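Local structure of DNA mismatch repair protein MutS (Thermus aquaticus, 1EWQ) at residues C[418-429]-C[478-488]. The protein binds mismatched DNA and probably carries out the recognition step of mismatch repair, with a weak ATPase activity. Sequence-based numbering, arbitrary orientation.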
ATOM      1  N   GLY C 418      43.513 -30.597  19.587  1.00 48.41           N
ATOM      2  CA  GLY C 418      42.471 -31.125  20.449  1.00 47.95           C
ATOM      3  C   GLY C 418      41.450 -31.923  19.658  1.00 47.67           C
ATOM      4  O   GLY C 418      40.914 -32.921  20.143  1.00 47.60           O
ATOM      5  N   VAL C 419      41.184 -31.484  18.434  1.00 47.16           N
ATOM      6  CA  VAL C 419      40.224 -32.156  17.568  1.00 46.86           C
ATOM      7  C   VAL C 419      40.841 -33.398  16.923  1.00 46.50           C
ATOM      8  O   VAL C 419      40.158 -34.396  16.706  1.00 46.48           O
ATOM      9  CB  VAL C 419      39.706 -31.194  16.466  1.00 46.79           C
ATOM     10  CG1 VAL C 419      38.836 -31.946  15.464  1.00 46.74           C
ATOM     11  CG2 VAL C 419      38.902 -30.074  17.104  1.00 46.77           C
ATOM     12  N   ALA C 420      42.132 -33.337  16.622  1.00 46.19           N
ATOM     13  CA  ALA C 420      42.815 -34.471  16.008  1.00 46.06           C
ATOM     14  C   ALA C 420      42.758 -35.667  16.954  1.00 45.93           C
ATOM     15  O   ALA C 420      42.616 -36.815  16.524  1.00 45.61           O
ATOM     16  CB  ALA C 420      44.262 -34.111  15.709  1.00 45.97           C
ATOM     17  N   TYR C 421      42.870 -35.379  18.247  1.00 45.90           N
ATOM     18  CA  TYR C 421      42.828 -36.406  19.274  1.00 45.86           C
ATOM     19  C   TYR C 421      41.642 -37.344  19.083  1.00 45.77           C
ATOM     20  O   TYR C 421      41.797 -38.564  19.098  1.00 45.62           O
ATOM     21  CB  TYR C 421      42.722 -35.764  20.655  1.00 46.53           C
ATOM     22  CG  TYR C 421      42.390 -36.759  21.745  1.00 47.21           C
ATOM     23  CD1 TYR C 421      43.392 -37.495  22.372  1.00 47.36           C
ATOM     24  CD2 TYR C 421      41.067 -36.976  22.137  1.00 47.44           C
ATOM     25  CE1 TYR C 421      43.088 -38.421  23.361  1.00 47.75           C
ATOM     26  CE2 TYR C 421      40.752 -37.900  23.123  1.00 47.74           C
ATOM     27  CZ  TYR C 421      41.769 -38.619  23.732  1.00 47.82           C
ATOM     28  OH  TYR C 421      41.468 -39.537  24.707  1.00 48.18           O
ATOM     29  N   PHE C 422      40.453 -36.772  18.915  1.00 45.33           N
ATOM     30  CA  PHE C 422      39.254 -37.581  18.752  1.00 45.35           C
ATOM     31  C   PHE C 422      39.269 -38.436  17.495  1.00 45.31           C
ATOM     32  O   PHE C 422      38.783 -39.570  17.503  1.00 44.96           O
ATOM     33  CB  PHE C 422      38.006 -36.698  18.782  1.00 45.04           C
ATOM     34  CG  PHE C 422      37.757 -36.061  20.117  1.00 45.00           C
ATOM     35  CD1 PHE C 422      38.043 -34.716  20.330  1.00 44.92           C
ATOM     36  CD2 PHE C 422      37.270 -36.819  21.180  1.00 44.97           C
ATOM     37  CE1 PHE C 422      37.848 -34.137  21.583  1.00 44.65           C
ATOM     38  CE2 PHE C 422      37.073 -36.248  22.436  1.00 44.93           C
ATOM     39  CZ  PHE C 422      37.363 -34.905  22.637  1.00 44.98           C
ATOM     40  N   LEU C 423      39.837 -37.899  16.422  1.00 45.22           N
ATOM     41  CA  LEU C 423      39.915 -38.634  15.171  1.00 45.39           C
ATOM     42  C   LEU C 423      40.794 -39.862  15.366  1.00 45.44           C
ATOM     43  O   LEU C 423      40.495 -40.943  14.856  1.00 45.36           O
ATOM     44  CB  LEU C 423      40.501 -37.748  14.073  1.00 45.79           C
ATOM     45  CG  LEU C 423      40.392 -38.285  12.647  1.00 45.88           C
ATOM     46  CD1 LEU C 423      38.928 -38.455  12.272  1.00 46.00           C
ATOM     47  CD2 LEU C 423      41.070 -37.317  11.696  1.00 46.29           C
ATOM     48  N   GLU C 424      41.882 -39.688  16.109  1.00 45.52           N
ATOM     49  CA  GLU C 424      42.807 -40.779  16.390  1.00 45.49           C
ATOM     50  C   GLU C 424      42.155 -41.785  17.327  1.00 45.30           C
ATOM     51  O   GLU C 424      42.378 -42.987  17.211  1.00 45.40           O
ATOM     52  CB  GLU C 424      44.081 -40.236  17.035  1.00 46.15           C
ATOM     53  CG  GLU C 424      45.027 -39.549  16.063  1.00 47.22           C
ATOM     54  CD  GLU C 424      45.898 -38.506  16.736  1.00 47.86           C
ATOM     55  OE1 GLU C 424      46.265 -38.696  17.921  1.00 48.13           O
ATOM     56  OE2 GLU C 424      46.224 -37.493  16.075  1.00 48.58           O
ATOM     57  N   LEU C 425      41.350 -41.289  18.261  1.00 44.90           N
ATOM     58  CA  LEU C 425      40.675 -42.159  19.206  1.00 44.60           C
ATOM     59  C   LEU C 425      39.758 -43.134  18.465  1.00 44.47           C
ATOM     60  O   LEU C 425      39.730 -44.323  18.772  1.00 44.37           O
ATOM     61  CB  LEU C 425      39.857 -41.331  20.197  1.00 44.56           C
ATOM     62  CG  LEU C 425      39.285 -42.093  21.390  1.00 44.50           C
ATOM     63  CD1 LEU C 425      40.435 -42.522  22.287  1.00 44.16           C
ATOM     64  CD2 LEU C 425      38.294 -41.222  22.159  1.00 44.06           C
ATOM     65  N   GLU C 426      39.010 -42.632  17.487  1.00 44.32           N
ATOM     66  CA  GLU C 426      38.098 -43.480  16.727  1.00 44.30           C
ATOM     67  C   GLU C 426      38.847 -44.650  16.110  1.00 44.20           C
ATOM     68  O   GLU C 426      38.341 -45.770  16.071  1.00 43.88           O
ATOM     69  CB  GLU C 426      37.408 -42.692  15.608  1.00 44.45           C
ATOM     70  CG  GLU C 426      36.321 -43.500  14.907  1.00 44.79           C
ATOM     71  CD  GLU C 426      35.668 -42.765  13.757  1.00 44.89           C
ATOM     72  OE1 GLU C 426      36.278 -42.688  12.671  1.00 45.09           O
ATOM     73  OE2 GLU C 426      34.543 -42.258  13.942  1.00 45.02           O
ATOM     74  N   GLU C 427      40.059 -44.379  15.635  1.00 44.12           N
ATOM     75  CA  GLU C 427      40.881 -45.400  15.003  1.00 44.36           C
ATOM     76  C   GLU C 427      41.492 -46.367  16.016  1.00 44.06           C
ATOM     77  O   GLU C 427      41.590 -47.563  15.757  1.00 43.74           O
ATOM     78  CB  GLU C 427      41.979 -44.742  14.168  1.00 44.93           C
ATOM     79  CG  GLU C 427      42.615 -45.701  13.192  1.00 46.26           C
ATOM     80  CD  GLU C 427      41.574 -46.492  12.407  1.00 47.18           C
ATOM     81  OE1 GLU C 427      40.835 -45.879  11.596  1.00 47.50           O
ATOM     82  OE2 GLU C 427      41.489 -47.725  12.612  1.00 47.39           O
ATOM     83  N   ARG C 428      41.891 -45.849  17.173  1.00 43.83           N
ATOM     84  CA  ARG C 428      42.460 -46.692  18.214  1.00 43.91           C
ATOM     85  C   ARG C 428      41.408 -47.700  18.688  1.00 43.93           C
ATOM     86  O   ARG C 428      41.669 -48.907  18.755  1.00 43.94           O
ATOM     87  CB  ARG C 428      42.906 -45.852  19.412  1.00 43.89           C
ATOM     88  CG  ARG C 428      43.633 -46.665  20.479  1.00 44.28           C
ATOM     89  CD  ARG C 428      43.831 -45.886  21.769  1.00 44.39           C
ATOM     90  NE  ARG C 428      42.594 -45.791  22.539  1.00 44.76           N
ATOM     91  CZ  ARG C 428      42.463 -45.090  23.663  1.00 45.04           C
ATOM     92  NH1 ARG C 428      43.498 -44.415  24.151  1.00 45.23           N
ATOM     93  NH2 ARG C 428      41.293 -45.060  24.298  1.00 45.01           N
ATOM     94  N   GLU C 429      40.217 -47.198  19.005  1.00 43.53           N
ATOM     95  CA  GLU C 429      39.144 -48.049  19.494  1.00 43.44           C
ATOM     96  C   GLU C 429      38.592 -49.061  18.487  1.00 43.64           C
ATOM     97  O   GLU C 429      38.162 -50.142  18.887  1.00 43.31           O
ATOM     98  CB  GLU C 429      38.016 -47.192  20.065  1.00 43.08           C
ATOM     99  CG  GLU C 429      38.387 -46.542  21.389  1.00 42.85           C
ATOM    100  CD  GLU C 429      38.874 -47.555  22.414  1.00 42.71           C
ATOM    101  OE1 GLU C 429      38.081 -48.423  22.832  1.00 42.36           O
ATOM    102  OE2 GLU C 429      40.057 -47.487  22.800  1.00 43.03           O
ATOM    103  N   LEU C 478      34.693 -42.626  27.591  1.00 40.74           N
ATOM    104  CA  LEU C 478      35.879 -43.163  28.231  1.00 41.87           C
ATOM    105  C   LEU C 478      36.398 -41.988  29.060  1.00 42.78           C
ATOM    106  O   LEU C 478      36.176 -40.828  28.706  1.00 42.56           O
ATOM    107  CB  LEU C 478      36.932 -43.590  27.198  1.00 41.81           C
ATOM    108  CG  LEU C 478      36.711 -44.879  26.396  1.00 42.07           C
ATOM    109  CD1 LEU C 478      37.953 -45.168  25.570  1.00 42.00           C
ATOM    110  CD2 LEU C 478      36.442 -46.050  27.331  1.00 42.13           C
ATOM    111  N   PRO C 479      37.069 -42.272  30.184  1.00 43.72           N
ATOM    112  CA  PRO C 479      37.621 -41.240  31.071  1.00 44.60           C
ATOM    113  C   PRO C 479      38.557 -40.232  30.380  1.00 45.48           C
ATOM    114  O   PRO C 479      38.515 -39.030  30.665  1.00 45.43           O
ATOM    115  CB  PRO C 479      38.339 -42.064  32.137  1.00 44.64           C
ATOM    116  CG  PRO C 479      37.471 -43.294  32.235  1.00 44.29           C
ATOM    117  CD  PRO C 479      37.227 -43.614  30.774  1.00 44.03           C
ATOM    118  N   GLU C 480      39.400 -40.728  29.479  1.00 46.44           N
ATOM    119  CA  GLU C 480      40.349 -39.887  28.748  1.00 47.58           C
ATOM    120  C   GLU C 480      39.659 -38.794  27.935  1.00 47.83           C
ATOM    121  O   GLU C 480      40.191 -37.695  27.773  1.00 48.00           O
ATOM    122  CB  GLU C 480      41.184 -40.756  27.800  1.00 48.49           C
ATOM    123  CG  GLU C 480      42.643 -40.949  28.200  1.00 49.84           C
ATOM    124  CD  GLU C 480      43.514 -39.737  27.894  1.00 50.68           C
ATOM    125  OE1 GLU C 480      43.359 -38.692  28.570  1.00 51.18           O
ATOM    126  OE2 GLU C 480      44.352 -39.831  26.966  1.00 50.99           O
HETATM  127  N   MSE C 481      38.474 -39.111  27.423  1.00 48.10           N
HETATM  128  CA  MSE C 481      37.698 -38.190  26.599  1.00 48.17           C
HETATM  129  C   MSE C 481      37.139 -36.997  27.347  1.00 48.67           C
HETATM  130  O   MSE C 481      37.186 -35.872  26.858  1.00 48.66           O
HETATM  131  CB  MSE C 481      36.541 -38.935  25.953  1.00 47.64           C
HETATM  132  CG  MSE C 481      36.962 -40.021  25.007  1.00 46.70           C
HETATM  133 SE   MSE C 481      35.408 -40.970  24.444  1.00 46.53          SE
HETATM  134  CE  MSE C 481      34.546 -39.576  23.422  1.00 44.93           C
ATOM    135  N   LYS C 482      36.572 -37.261  28.516  1.00 49.31           N
ATOM    136  CA  LYS C 482      35.989 -36.216  29.338  1.00 49.99           C
ATOM    137  C   LYS C 482      37.009 -35.096  29.512  1.00 50.22           C
ATOM    138  O   LYS C 482      36.684 -33.913  29.378  1.00 50.24           O
ATOM    139  CB  LYS C 482      35.582 -36.808  30.691  1.00 50.49           C
ATOM    140  CG  LYS C 482      34.992 -35.821  31.688  1.00 51.02           C
ATOM    141  CD  LYS C 482      34.300 -36.532  32.868  1.00 51.37           C
ATOM    142  CE  LYS C 482      35.184 -37.587  33.548  1.00 51.63           C
ATOM    143  NZ  LYS C 482      35.309 -38.863  32.762  1.00 51.78           N
ATOM    144  N   GLU C 483      38.248 -35.483  29.789  1.00 50.41           N
ATOM    145  CA  GLU C 483      39.335 -34.530  29.973  1.00 50.55           C
ATOM    146  C   GLU C 483      39.552 -33.712  28.711  1.00 50.28           C
ATOM    147  O   GLU C 483      39.535 -32.479  28.746  1.00 50.10           O
ATOM    148  CB  GLU C 483      40.628 -35.269  30.309  1.00 51.29           C
ATOM    149  CG  GLU C 483      41.857 -34.374  30.366  1.00 52.06           C
ATOM    150  CD  GLU C 483      43.141 -35.158  30.204  1.00 52.91           C
ATOM    151  OE1 GLU C 483      43.359 -36.096  31.002  1.00 53.53           O
ATOM    152  OE2 GLU C 483      43.927 -34.841  29.278  1.00 53.16           O
ATOM    153  N   LYS C 484      39.774 -34.413  27.602  1.00 50.04           N
ATOM    154  CA  LYS C 484      40.010 -33.775  26.313  1.00 49.70           C
ATOM    155  C   LYS C 484      38.865 -32.881  25.871  1.00 49.25           C
ATOM    156  O   LYS C 484      39.092 -31.796  25.336  1.00 49.24           O
ATOM    157  CB  LYS C 484      40.275 -34.833  25.244  1.00 50.18           C
ATOM    158  CG  LYS C 484      41.700 -35.336  25.241  1.00 50.77           C
ATOM    159  CD  LYS C 484      42.648 -34.212  24.861  1.00 51.06           C
ATOM    160  CE  LYS C 484      44.080 -34.697  24.752  1.00 51.28           C
ATOM    161  NZ  LYS C 484      44.968 -33.612  24.241  1.00 51.41           N
ATOM    162  N   GLU C 485      37.637 -33.330  26.089  1.00 48.63           N
ATOM    163  CA  GLU C 485      36.485 -32.530  25.705  1.00 48.25           C
ATOM    164  C   GLU C 485      36.574 -31.162  26.375  1.00 48.05           C
ATOM    165  O   GLU C 485      36.568 -30.136  25.698  1.00 47.73           O
ATOM    166  CB  GLU C 485      35.187 -33.219  26.110  1.00 47.85           C
ATOM    167  CG  GLU C 485      33.953 -32.416  25.754  1.00 47.70           C
ATOM    168  CD  GLU C 485      32.671 -33.127  26.117  1.00 47.33           C
ATOM    169  OE1 GLU C 485      32.497 -34.275  25.672  1.00 47.25           O
ATOM    170  OE2 GLU C 485      31.840 -32.540  26.842  1.00 47.39           O
ATOM    171  N   ARG C 486      36.663 -31.162  27.705  1.00 47.97           N
ATOM    172  CA  ARG C 486      36.759 -29.929  28.489  1.00 47.92           C
ATOM    173  C   ARG C 486      37.872 -29.019  27.978  1.00 47.15           C
ATOM    174  O   ARG C 486      37.789 -27.797  28.100  1.00 47.05           O
ATOM    175  CB  ARG C 486      37.023 -30.256  29.964  1.00 48.84           C
ATOM    176  CG  ARG C 486      35.859 -30.920  30.680  1.00 50.19           C
ATOM    177  CD  ARG C 486      36.353 -31.734  31.872  1.00 51.33           C
ATOM    178  NE  ARG C 486      35.261 -32.376  32.605  1.00 52.39           N
ATOM    179  CZ  ARG C 486      35.435 -33.346  33.499  1.00 53.00           C
ATOM    180  NH1 ARG C 486      36.660 -33.788  33.765  1.00 53.37           N
ATOM    181  NH2 ARG C 486      34.390 -33.872  34.131  1.00 53.16           N
ATOM    182  N   GLU C 487      38.911 -29.625  27.418  1.00 46.32           N
ATOM    183  CA  GLU C 487      40.043 -28.883  26.885  1.00 45.70           C
ATOM    184  C   GLU C 487      39.619 -28.140  25.619  1.00 45.15           C
ATOM    185  O   GLU C 487      39.820 -26.935  25.501  1.00 45.03           O
ATOM    186  CB  GLU C 487      41.193 -29.849  26.575  1.00 45.90           C
ATOM    187  CG  GLU C 487      42.460 -29.210  26.016  1.00 46.39           C
ATOM    188  CD  GLU C 487      43.046 -28.154  26.939  1.00 46.92           C
ATOM    189  OE1 GLU C 487      42.719 -28.166  28.150  1.00 47.14           O
ATOM    190  OE2 GLU C 487      43.846 -27.320  26.456  1.00 47.10           O
ATOM    191  N   VAL C 488      39.032 -28.869  24.677  1.00 44.55           N
ATOM    192  CA  VAL C 488      38.577 -28.286  23.426  1.00 43.94           C
ATOM    193  C   VAL C 488      37.629 -27.121  23.696  1.00 43.76           C
ATOM    194  O   VAL C 488      37.700 -26.087  23.031  1.00 43.36           O
ATOM    195  CB  VAL C 488      37.878 -29.352  22.547  1.00 43.90           C
ATOM    196  CG1 VAL C 488      37.033 -28.692  21.477  1.00 43.78           C
ATOM    197  CG2 VAL C 488      38.929 -30.243  21.895  1.00 43.73           C
TER
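Two antiparallel helices of the MutS clamp region pair here, helix 406-433 laying Tyr421 and Phe422 against Lys484, Met481 and Val488 at the start of helix 479-511. Their segment axes come within 9.9 Å, at 151° between N-to-C directions. Tyr421 has CG trans to its backbone N (chi1 168°), which carries the ring across to the aliphatic part of Lys484. Lys484 CG sits over the ring centre, 3.5 Å from the Tyr421 centroid and only 12° off its normal, a clean CH-pi contact, while CE continues over the CG-CD1 side. Tyr421 OH ends 3.3 Å from Glu480 CB; the contact buries this hydroxyl, and it finds no hydrogen-bond partner in the model. Swapping Tyr421 for an alanine is likely to open a gap over the Lys484 methylenes and leave that chain free to turn.

Phe422 is the knob of a knobs-into-holes contact, set among Met481, Lys484, Glu485 and Val488. Val488 CG2 meets its rim 4.1 Å from Phe422 CE1, and Tyr421 CD2 covers one face of the ring. In sequence, a small antiparallel sheet (strands 439-443 to 473-477) joins the two helices and backs the interface: Tyr448, in a loop before strand 449-453, stacks on Phe422, and Leu450 of that strand touches Met481 and Leu478. Toward the start of helix 479-511, Leu425 CD2 presses on the selenomethionine Met481, 3.4 Å from Met481 CG, tighter than usual for two carbons.

Beyond it, Leu478, the N-cap residue, puts CD1 at the edge of the Arg428 guanidinium, 3.6 Å from NH2. Arg428 NE and NH2 both grip Glu429 OE2 side-on, each at 3.1 Å, while Glu429 OE1 bonds Tyr464. At the opposite end of the pairing, Gly418 lets the backbones close to 5.7 Å between its CA and Val488 CA.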